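Local structure of maquette-3 (Escherichia coli, 6Z0C) at residues 87-92 against 109-114; 117-122 against 182-187; 41-46 against 60-65. The protein is an artificial, computationally designed four-helix bundle, apparently made to explore how networks of charged residues can be buried in a hydrophobic core. All coordinates share one frame; numbering follows the deposited sequence.

Interaction 1: 87-92 against 109-114; sequences QELQQT and QKFQQL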
loop_
_atom_site.group_PDB
_atom_site.type_symbol
_atom_site.label_atom_id
_atom_site.label_comp_id
_atom_site.label_asym_id
_atom_site.label_seq_id
_atom_site.Cartn_x
_atom_site.Cartn_y
_atom_site.Cartn_z
ATOM N N GLN A 87 -11.301 11.525 -5.106
ATOM C CA GLN A 87 -11.786 12.816 -5.670
ATOM C C GLN A 87 -13.299 12.720 -5.930
ATOM O O GLN A 87 -14.003 13.720 -5.679
ATOM C CB GLN A 87 -11.014 13.205 -6.932
ATOM C CG GLN A 87 -11.311 14.625 -7.403
ATOM C CD GLN A 87 -11.209 15.656 -6.301
ATOM O OE1 GLN A 87 -10.241 15.687 -5.541
ATOM N NE2 GLN A 87 -12.215 16.513 -6.202
ATOM N N GLU A 88 -13.788 11.565 -6.396
ATOM C CA GLU A 88 -15.238 11.326 -6.649
ATOM C C GLU A 88 -15.994 11.347 -5.313
ATOM O O GLU A 88 -17.128 11.877 -5.268
ATOM C CB GLU A 88 -15.456 10.003 -7.384
ATOM C CG GLU A 88 -14.853 9.983 -8.775
ATOM C CD GLU A 88 -15.173 8.751 -9.605
ATOM O OE1 GLU A 88 -14.455 8.504 -10.597
ATOM O OE2 GLU A 88 -16.141 8.048 -9.266
ATOM N N LEU A 89 -15.393 10.789 -4.263
ATOM C CA LEU A 89 -15.964 10.810 -2.892
ATOM C C LEU A 89 -16.028 12.261 -2.401
ATOM O O LEU A 89 -17.056 12.630 -1.822
ATOM C CB LEU A 89 -15.119 9.938 -1.960
ATOM C CG LEU A 89 -15.668 9.787 -0.542
ATOM C CD1 LEU A 89 -16.957 8.985 -0.543
ATOM C CD2 LEU A 89 -14.641 9.139 0.370
ATOM N N GLN A 90 -14.977 13.054 -2.640
ATOM C CA GLN A 90 -14.947 14.495 -2.275
ATOM C C GLN A 90 -16.137 15.192 -2.948
ATOM O O GLN A 90 -16.858 15.938 -2.257
ATOM C CB GLN A 90 -13.609 15.130 -2.664
ATOM C CG GLN A 90 -13.414 16.530 -2.101
ATOM C CD GLN A 90 -14.210 17.574 -2.842
ATOM O OE1 GLN A 90 -14.400 17.494 -4.056
ATOM N NE2 GLN A 90 -14.696 18.563 -2.110
ATOM N N GLN A 91 -16.341 14.939 -4.242
ATOM C CA GLN A 91 -17.403 15.584 -5.061
ATOM C C GLN A 91 -18.779 15.201 -4.502
ATOM O O GLN A 91 -19.674 16.057 -4.513
ATOM C CB GLN A 91 -17.265 15.191 -6.534
ATOM C CG GLN A 91 -16.085 15.860 -7.229
ATOM C CD GLN A 91 -15.923 15.401 -8.659
ATOM O OE1 GLN A 91 -16.231 14.262 -9.010
ATOM N NE2 GLN A 91 -15.431 16.295 -9.502
ATOM N N THR A 92 -18.933 13.970 -4.009
ATOM C CA THR A 92 -20.208 13.461 -3.439
ATOM C C THR A 92 -20.466 14.141 -2.089
ATOM O O THR A 92 -21.623 14.531 -1.841
ATOM C CB THR A 92 -20.196 11.931 -3.369
ATOM O OG1 THR A 92 -19.931 11.471 -4.694
ATOM C CG2 THR A 92 -21.499 11.349 -2.871
ATOM N N GLN A 109 -26.102 6.735 -1.185
ATOM C CA GLN A 109 -25.815 5.456 -1.894
ATOM C C GLN A 109 -24.493 5.601 -2.658
ATOM O O GLN A 109 -23.620 4.720 -2.503
ATOM C CB GLN A 109 -26.973 5.058 -2.810
ATOM C CG GLN A 109 -28.144 4.439 -2.058
ATOM C CD GLN A 109 -29.360 4.233 -2.928
ATOM O OE1 GLN A 109 -29.332 4.461 -4.134
ATOM N NE2 GLN A 109 -30.446 3.795 -2.317
ATOM N N LYS A 110 -24.338 6.685 -3.425
ATOM C CA LYS A 110 -23.119 6.956 -4.234
ATOM C C LYS A 110 -21.908 7.071 -3.300
ATOM O O LYS A 110 -20.866 6.452 -3.599
ATOM C CB LYS A 110 -23.298 8.223 -5.077
ATOM C CG LYS A 110 -22.144 8.539 -6.017
ATOM C CD LYS A 110 -21.762 7.389 -6.923
ATOM C CE LYS A 110 -20.798 7.791 -8.019
ATOM N NZ LYS A 110 -20.205 6.605 -8.678
ATOM N N PHE A 111 -22.048 7.822 -2.205
ATOM C CA PHE A 111 -20.979 8.047 -1.195
ATOM C C PHE A 111 -20.517 6.704 -0.613
ATOM O O PHE A 111 -19.300 6.467 -0.521
ATOM C CB PHE A 111 -21.473 8.984 -0.093
ATOM C CG PHE A 111 -20.414 9.431 0.881
ATOM C CD1 PHE A 111 -19.898 8.554 1.826
ATOM C CD2 PHE A 111 -19.952 10.737 0.871
ATOM C CE1 PHE A 111 -18.936 8.974 2.729
ATOM C CE2 PHE A 111 -18.985 11.152 1.774
ATOM C CZ PHE A 111 -18.486 10.273 2.706
ATOM N N GLN A 112 -21.465 5.852 -0.221
ATOM C CA GLN A 112 -21.180 4.558 0.451
ATOM C C GLN A 112 -20.572 3.578 -0.559
ATOM O O GLN A 112 -19.638 2.849 -0.176
ATOM C CB GLN A 112 -22.448 4.033 1.120
ATOM C CG GLN A 112 -22.845 4.859 2.331
ATOM C CD GLN A 112 -24.033 4.274 3.054
ATOM O OE1 GLN A 112 -25.050 3.940 2.450
ATOM N NE2 GLN A 112 -23.906 4.154 4.364
ATOM N N GLN A 113 -21.056 3.582 -1.803
ATOM C CA GLN A 113 -20.503 2.758 -2.913
ATOM C C GLN A 113 -19.033 3.131 -3.146
ATOM O O GLN A 113 -18.208 2.213 -3.288
ATOM C CB GLN A 113 -21.321 2.946 -4.193
ATOM C CG GLN A 113 -22.655 2.210 -4.182
ATOM C CD GLN A 113 -23.595 2.734 -5.240
ATOM O OE1 GLN A 113 -23.174 3.308 -6.243
ATOM N NE2 GLN A 113 -24.887 2.538 -5.022
ATOM N N LEU A 114 -18.710 4.426 -3.182
ATOM C CA LEU A 114 -17.316 4.901 -3.397
ATOM C C LEU A 114 -16.445 4.500 -2.200
ATOM O O LEU A 114 -15.361 3.942 -2.423
ATOM C CB LEU A 114 -17.318 6.415 -3.612
ATOM C CG LEU A 114 -17.821 6.862 -4.985
ATOM C CD1 LEU A 114 -18.105 8.354 -4.996
ATOM C CD2 LEU A 114 -16.825 6.492 -6.076
#
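Leu89 rests a methyl squarely on the ring of Phe111 where helix 52-99 and helix 105-144, antiparallel neighbours in a four-helix bundle, pack with their local axes 9.4 Å apart. Phe111 is worth following outward. Phe111 CB lies 3.6 Å from Thr92 CG2, a methyl that also stands at the ring edge, near the ring plane. From CG round to CZ, all six ring carbons are almost equally far from Leu89 CD1. Leu89 CD1 therefore sits over the middle of the face, 3.5 Å from the centroid of the Phe111 ring and only 2° off the normal, a CH-pi contact. Beyond the two segments, Trp194 meets the same ring edge-to-face. Leu114 splits its methyls, CD1 lying 3.6 Å from Thr92 OG1 and CD2 3.6 Å from Glu88 OE2. Thr92 OG1 turns back on its own helix and donates to Glu88 O at 2.9 Å, reaching it from the opposite face of the carbonyl plane to Thr92 N. An alanine at Thr92 would probably leave a gap beside Phe111 CB and Leu114 CD1, and Glu88 O without its second donor. At the outer margin, Glu88 OE2 stops 4.4 Å from Lys110 NZ, too far for a salt bridge.

Interaction 2: 117-122 against 182-187; sequences KIQQLL and LVQKLQ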
loop_
_atom_site.group_PDB
_atom_site.type_symbol
_atom_site.label_atom_id
_atom_site.label_comp_id
_atom_site.label_asym_id
_atom_site.label_seq_id
_atom_site.Cartn_x
_atom_site.Cartn_y
_atom_site.Cartn_z
ATOM N N LYS A 117 -15.720 0.773 -2.287
ATOM C CA LYS A 117 -14.748 0.461 -3.370
ATOM C C LYS A 117 -13.337 0.773 -2.862
ATOM O O LYS A 117 -12.442 -0.071 -3.053
ATOM C CB LYS A 117 -15.073 1.240 -4.649
ATOM C CG LYS A 117 -16.240 0.686 -5.452
ATOM C CD LYS A 117 -16.495 1.438 -6.742
ATOM C CE LYS A 117 -17.741 0.969 -7.462
ATOM N NZ LYS A 117 -17.885 1.630 -8.780
ATOM N N ILE A 118 -13.154 1.929 -2.220
ATOM C CA ILE A 118 -11.835 2.358 -1.663
ATOM C C ILE A 118 -11.416 1.331 -0.603
ATOM O O ILE A 118 -10.280 0.842 -0.686
ATOM C CB ILE A 118 -11.886 3.800 -1.113
ATOM C CG1 ILE A 118 -12.116 4.821 -2.233
ATOM C CG2 ILE A 118 -10.623 4.121 -0.320
ATOM C CD1 ILE A 118 -12.403 6.223 -1.751
ATOM N N GLN A 119 -12.313 0.987 0.326
ATOM C CA GLN A 119 -12.056 -0.020 1.395
ATOM C C GLN A 119 -11.586 -1.342 0.769
ATOM O O GLN A 119 -10.592 -1.907 1.270
ATOM C CB GLN A 119 -13.304 -0.213 2.257
ATOM C CG GLN A 119 -13.171 -1.328 3.283
ATOM C CD GLN A 119 -14.281 -1.302 4.307
ATOM O OE1 GLN A 119 -15.229 -0.524 4.213
ATOM N NE2 GLN A 119 -14.167 -2.160 5.305
ATOM N N GLN A 120 -12.270 -1.816 -0.280
ATOM C CA GLN A 120 -11.956 -3.095 -0.978
ATOM C C GLN A 120 -10.564 -3.007 -1.628
ATOM O O GLN A 120 -9.822 -4.008 -1.539
ATOM C CB GLN A 120 -13.050 -3.441 -1.992
ATOM C CG GLN A 120 -14.340 -3.926 -1.341
ATOM C CD GLN A 120 -15.501 -4.033 -2.301
ATOM O OE1 GLN A 120 -15.505 -3.445 -3.383
ATOM N NE2 GLN A 120 -16.514 -4.784 -1.902
ATOM N N LEU A 121 -10.215 -1.867 -2.238
ATOM C CA LEU A 121 -8.868 -1.625 -2.833
ATOM C C LEU A 121 -7.795 -1.718 -1.739
ATOM O O LEU A 121 -6.751 -2.347 -1.991
ATOM C CB LEU A 121 -8.813 -0.249 -3.510
ATOM C CG LEU A 121 -9.528 -0.107 -4.853
ATOM C CD1 LEU A 121 -9.320 1.294 -5.407
ATOM C CD2 LEU A 121 -9.056 -1.143 -5.863
ATOM N N LEU A 122 -8.033 -1.105 -0.577
ATOM C CA LEU A 122 -7.059 -1.071 0.551
ATOM C C LEU A 122 -6.900 -2.471 1.157
ATOM O O LEU A 122 -5.771 -2.808 1.564
ATOM C CB LEU A 122 -7.531 -0.084 1.618
ATOM C CG LEU A 122 -7.589 1.383 1.197
ATOM C CD1 LEU A 122 -8.190 2.217 2.314
ATOM C CD2 LEU A 122 -6.214 1.908 0.810
ATOM N N LEU A 182 -8.887 6.135 7.866
ATOM C CA LEU A 182 -9.425 7.358 7.217
ATOM C C LEU A 182 -10.732 7.020 6.493
ATOM O O LEU A 182 -11.633 7.874 6.511
ATOM C CB LEU A 182 -8.387 7.944 6.256
ATOM C CG LEU A 182 -7.197 8.637 6.920
ATOM C CD1 LEU A 182 -6.252 9.200 5.868
ATOM C CD2 LEU A 182 -7.657 9.743 7.860
ATOM N N VAL A 183 -10.836 5.831 5.889
ATOM C CA VAL A 183 -12.087 5.370 5.213
ATOM C C VAL A 183 -13.216 5.359 6.249
ATOM O O VAL A 183 -14.304 5.858 5.938
ATOM C CB VAL A 183 -11.929 3.989 4.549
ATOM C CG1 VAL A 183 -13.283 3.380 4.195
ATOM C CG2 VAL A 183 -11.042 4.058 3.319
ATOM N N GLN A 184 -12.966 4.801 7.435
ATOM C CA GLN A 184 -13.976 4.715 8.523
ATOM C C GLN A 184 -14.359 6.126 8.988
ATOM O O GLN A 184 -15.566 6.373 9.159
ATOM C CB GLN A 184 -13.456 3.854 9.675
ATOM C CG GLN A 184 -13.311 2.386 9.311
ATOM C CD GLN A 184 -14.574 1.804 8.723
ATOM O OE1 GLN A 184 -15.683 2.100 9.162
ATOM N NE2 GLN A 184 -14.414 0.972 7.708
ATOM N N LYS A 185 -13.381 7.018 9.182
ATOM C CA LYS A 185 -13.635 8.428 9.589
ATOM C C LYS A 185 -14.475 9.132 8.517
ATOM O O LYS A 185 -15.408 9.863 8.890
ATOM C CB LYS A 185 -12.328 9.187 9.823
ATOM C CG LYS A 185 -11.517 8.705 11.015
ATOM C CD LYS A 185 -10.342 9.605 11.331
ATOM C CE LYS A 185 -9.579 9.176 12.566
ATOM N NZ LYS A 185 -10.431 9.213 13.778
ATOM N N LEU A 186 -14.162 8.927 7.234
ATOM C CA LEU A 186 -14.926 9.546 6.119
ATOM C C LEU A 186 -16.369 9.019 6.137
ATOM O O LEU A 186 -17.280 9.834 5.949
ATOM C CB LEU A 186 -14.214 9.272 4.790
ATOM C CG LEU A 186 -13.022 10.188 4.513
ATOM C CD1 LEU A 186 -12.154 9.645 3.390
ATOM C CD2 LEU A 186 -13.486 11.598 4.188
ATOM N N GLN A 187 -16.567 7.722 6.399
ATOM C CA GLN A 187 -17.915 7.093 6.509
ATOM C C GLN A 187 -18.673 7.704 7.699
ATOM O O GLN A 187 -19.889 7.922 7.568
ATOM C CB GLN A 187 -17.801 5.572 6.652
ATOM C CG GLN A 187 -17.402 4.855 5.369
ATOM C CD GLN A 187 -18.581 4.345 4.575
ATOM O OE1 GLN A 187 -19.638 4.974 4.503
ATOM N NE2 GLN A 187 -18.403 3.191 3.956
#
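Val183 holds CG1 anti to its backbone N (chi1 165°), which turns CG2 anti to the carbonyl carbon, and the two methyls meet different parts of helix 105-144. Val183 CG2 goes to the apolar side: it lies 3.5 Å from Leu122 CD1 and 3.7 Å from Ile118 CG2, fitting against two side chains one helical turn apart. Val183 CG1 is on the more polar side, 4.1 Å from Gln119 CB. Leu122 and Val183 run past one another pointing opposite ways, while Ile118 meets the valine at a slant. The second torsion that matters is in Gln184, whose chain bends at chi2 (-53°), which sets CD, the amide carbon, back toward the other helix, although its CB does not head there. Gln119 is extended instead, and its amide arrives almost perpendicular to that of Gln184, the planes 81° apart. The two ends are near neighbours but not bonded: Gln184 NE2 is 3.9 Å from Gln119 OE1 and 4.0 Å from Gln119 NE2.

The helices run nearly antiparallel in the four-helix bundle, and their local axes come no closer than 10.5 Å. Gln119 and Val183 mark the register, their CA atoms 6.6 Å apart. On the inner side Phe17 of helix 4-48 touches both Ile118 and Val183, and Leu85 of helix 52-99 also packs on Ile118, so the methyl cluster belongs to the common core of all four helices.

Cohesion probably comes mainly from the apolar end. Methyl packing around Val183 would favour burial, but it gives little directional preference, and the glutamine pair, lacking a bond between its amides, probably contributes little to fixing the register.

Interaction 3: 41-46 against 60-65; sequences QLREAS and KQLELE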
loop_
_atom_site.group_PDB
_atom_site.type_symbol
_atom_site.label_atom_id
_atom_site.label_comp_id
_atom_site.label_asym_id
_atom_site.label_seq_id
_atom_site.Cartn_x
_atom_site.Cartn_y
_atom_site.Cartn_z
ATOM N N GLN A 41 22.128 -7.479 -7.176
ATOM C CA GLN A 41 22.997 -8.096 -6.133
ATOM C C GLN A 41 22.804 -9.618 -6.120
ATOM O O GLN A 41 23.812 -10.346 -6.010
ATOM C CB GLN A 41 22.683 -7.532 -4.745
ATOM C CG GLN A 41 23.243 -6.141 -4.494
ATOM C CD GLN A 41 22.933 -5.682 -3.092
ATOM O OE1 GLN A 41 22.146 -4.765 -2.878
ATOM N NE2 GLN A 41 23.533 -6.342 -2.114
ATOM N N LEU A 42 21.554 -10.081 -6.197
ATOM C CA LEU A 42 21.213 -11.529 -6.249
ATOM C C LEU A 42 21.840 -12.155 -7.497
ATOM O O LEU A 42 22.436 -13.235 -7.376
ATOM C CB LEU A 42 19.693 -11.711 -6.277
ATOM C CG LEU A 42 19.012 -11.858 -4.922
ATOM C CD1 LEU A 42 17.497 -11.805 -5.084
ATOM C CD2 LEU A 42 19.432 -13.154 -4.240
ATOM N N ARG A 43 21.674 -11.513 -8.657
ATOM C CA ARG A 43 22.214 -12.020 -9.945
ATOM C C ARG A 43 23.742 -12.125 -9.844
ATOM O O ARG A 43 24.284 -13.174 -10.225
ATOM C CB ARG A 43 21.780 -11.125 -11.111
ATOM C CG ARG A 43 22.272 -11.595 -12.472
ATOM C CD ARG A 43 21.804 -12.999 -12.805
ATOM N NE ARG A 43 22.357 -13.498 -14.056
ATOM C CZ ARG A 43 21.755 -13.458 -15.240
ATOM N NH1 ARG A 43 20.550 -12.925 -15.373
ATOM N NH2 ARG A 43 22.373 -13.954 -16.299
ATOM N N GLU A 44 24.407 -11.084 -9.337
ATOM C CA GLU A 44 25.885 -11.051 -9.173
ATOM C C GLU A 44 26.316 -12.181 -8.230
ATOM O O GLU A 44 27.236 -12.932 -8.604
ATOM C CB GLU A 44 26.350 -9.688 -8.659
ATOM C CG GLU A 44 27.849 -9.621 -8.416
ATOM C CD GLU A 44 28.462 -8.230 -8.450
ATOM O OE1 GLU A 44 27.719 -7.254 -8.663
ATOM O OE2 GLU A 44 29.691 -8.130 -8.271
ATOM N N ALA A 45 25.678 -12.303 -7.062
ATOM C CA ALA A 45 25.976 -13.352 -6.054
ATOM C C ALA A 45 25.779 -14.739 -6.683
ATOM O O ALA A 45 26.631 -15.611 -6.466
ATOM C CB ALA A 45 25.116 -13.167 -4.829
ATOM N N SER A 46 24.698 -14.922 -7.444
ATOM C CA SER A 46 24.359 -16.181 -8.159
ATOM C C SER A 46 25.462 -16.545 -9.164
ATOM O O SER A 46 25.858 -17.727 -9.212
ATOM C CB SER A 46 23.028 -16.064 -8.840
ATOM O OG SER A 46 22.675 -17.298 -9.439
ATOM N N LYS A 60 16.758 -19.531 -7.484
ATOM C CA LYS A 60 15.287 -19.734 -7.366
ATOM C C LYS A 60 14.670 -18.470 -6.745
ATOM O O LYS A 60 13.554 -18.111 -7.159
ATOM C CB LYS A 60 14.946 -21.069 -6.689
ATOM C CG LYS A 60 15.184 -21.186 -5.193
ATOM C CD LYS A 60 14.586 -22.463 -4.613
ATOM C CE LYS A 60 15.479 -23.166 -3.611
ATOM N NZ LYS A 60 15.578 -22.418 -2.336
ATOM N N GLN A 61 15.389 -17.756 -5.869
ATOM C CA GLN A 61 14.900 -16.477 -5.282
ATOM C C GLN A 61 14.864 -15.385 -6.360
ATOM O O GLN A 61 13.955 -14.536 -6.310
ATOM C CB GLN A 61 15.759 -16.036 -4.097
ATOM C CG GLN A 61 15.348 -14.689 -3.514
ATOM C CD GLN A 61 13.923 -14.659 -3.013
ATOM O OE1 GLN A 61 13.316 -15.692 -2.730
ATOM N NE2 GLN A 61 13.376 -13.459 -2.899
ATOM N N LEU A 62 15.821 -15.400 -7.289
ATOM C CA LEU A 62 15.909 -14.428 -8.411
ATOM C C LEU A 62 14.598 -14.449 -9.213
ATOM O O LEU A 62 14.075 -13.354 -9.519
ATOM C CB LEU A 62 17.122 -14.794 -9.273
ATOM C CG LEU A 62 17.582 -13.755 -10.293
ATOM C CD1 LEU A 62 17.747 -12.376 -9.667
ATOM C CD2 LEU A 62 18.882 -14.201 -10.936
ATOM N N GLU A 63 14.065 -15.640 -9.512
ATOM C CA GLU A 63 12.779 -15.818 -10.251
ATOM C C GLU A 63 11.626 -15.162 -9.476
ATOM O O GLU A 63 10.818 -14.452 -10.104
ATOM C CB GLU A 63 12.450 -17.297 -10.460
ATOM C CG GLU A 63 13.534 -18.074 -11.182
ATOM C CD GLU A 63 13.081 -19.418 -11.729
ATOM O OE1 GLU A 63 13.784 -19.961 -12.603
ATOM O OE2 GLU A 63 12.028 -19.919 -11.281
ATOM N N LEU A 64 11.538 -15.412 -8.168
ATOM C CA LEU A 64 10.468 -14.867 -7.285
ATOM C C LEU A 64 10.580 -13.337 -7.257
ATOM O O LEU A 64 9.541 -12.668 -7.275
ATOM C CB LEU A 64 10.598 -15.483 -5.885
ATOM C CG LEU A 64 9.844 -14.786 -4.750
ATOM C CD1 LEU A 64 8.365 -14.611 -5.071
ATOM C CD2 LEU A 64 10.001 -15.557 -3.443
ATOM N N GLU A 65 11.804 -12.814 -7.247
ATOM C CA GLU A 65 12.090 -11.358 -7.140
ATOM C C GLU A 65 11.416 -10.596 -8.294
ATOM O O GLU A 65 10.831 -9.520 -8.037
ATOM C CB GLU A 65 13.601 -11.130 -7.125
ATOM C CG GLU A 65 14.018 -9.944 -6.281
ATOM C CD GLU A 65 13.926 -10.148 -4.782
ATOM O OE1 GLU A 65 14.401 -11.193 -4.294
ATOM O OE2 GLU A 65 13.397 -9.248 -4.105
#
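Leu42 and Leu62 give up the largest areas in this contact, with Arg43 a distant third. The two leucines face each other at the level where the backbones come nearest, and Leu42 CB lies 4.0 Å from Leu62 CD1. Farther along the chain, Leu42 CD1 meets the methylene Gln61 CG at 3.9 Å and the carboxylate oxygen Glu65 OE1 at 3.3 Å, the leucine and glutamate side chains crossing at about a right angle. Leu62, with CG anti to the backbone N (chi1 -167°), divides its methyls between two residues. Leu62 CD1 stays by Leu42, and Leu62 CD2 packs 3.7 Å from Arg43 CD.

The segments belong to helix 4-48 and helix 52-99, consecutive helices of the four-helix bundle that form a helical hairpin; here their local axes approach to 9.8 Å, close to the turn that joins them. Phe139 and Leu158, from the other two helices, also touch Leu42 from the inner side.

Glu65 is buried yet well supplied with partners. Gln61 NE2 donates to Glu65 OE1 at 2.9 Å with an N-H...O angle of 154°, from above the carboxylate plane. Lys35 and Lys162 both form salt bridges to Glu65 OE2, an arrangement consistent with the designed buried charge network, and the two positive charges would be expected to favour the ionised carboxylate. Arg43 meets Leu62 through CD and its backbone near CA, while its NE is salt-bridged to Glu47 on its own helix.

In the fold
All three contacts join antiparallel helices and are mostly buried, each with an exposed margin: Lys110 in interaction 1, Gln184 in interaction 2, Arg43 in interaction 3. Interactions 1 and 2 share helix 105-144, their centres 11 Å apart, and touch directly: Leu89 reaches both Leu186 and Ile118, and Phe111 CZ packs on the carbonyl of Leu186, making one continuous piece of core. Interaction 3 lies on the opposite side of the chain's centre, about 44 Å from interaction 1 centre to centre, yet both use helix 52-99. Chemistry changes along the bundle. Interaction 1 has an aromatic ring at its heart, interaction 2 is sparser, with branched aliphatic groups inside and glutamines outside, and interaction 3 sets leucines against a buried carboxylate.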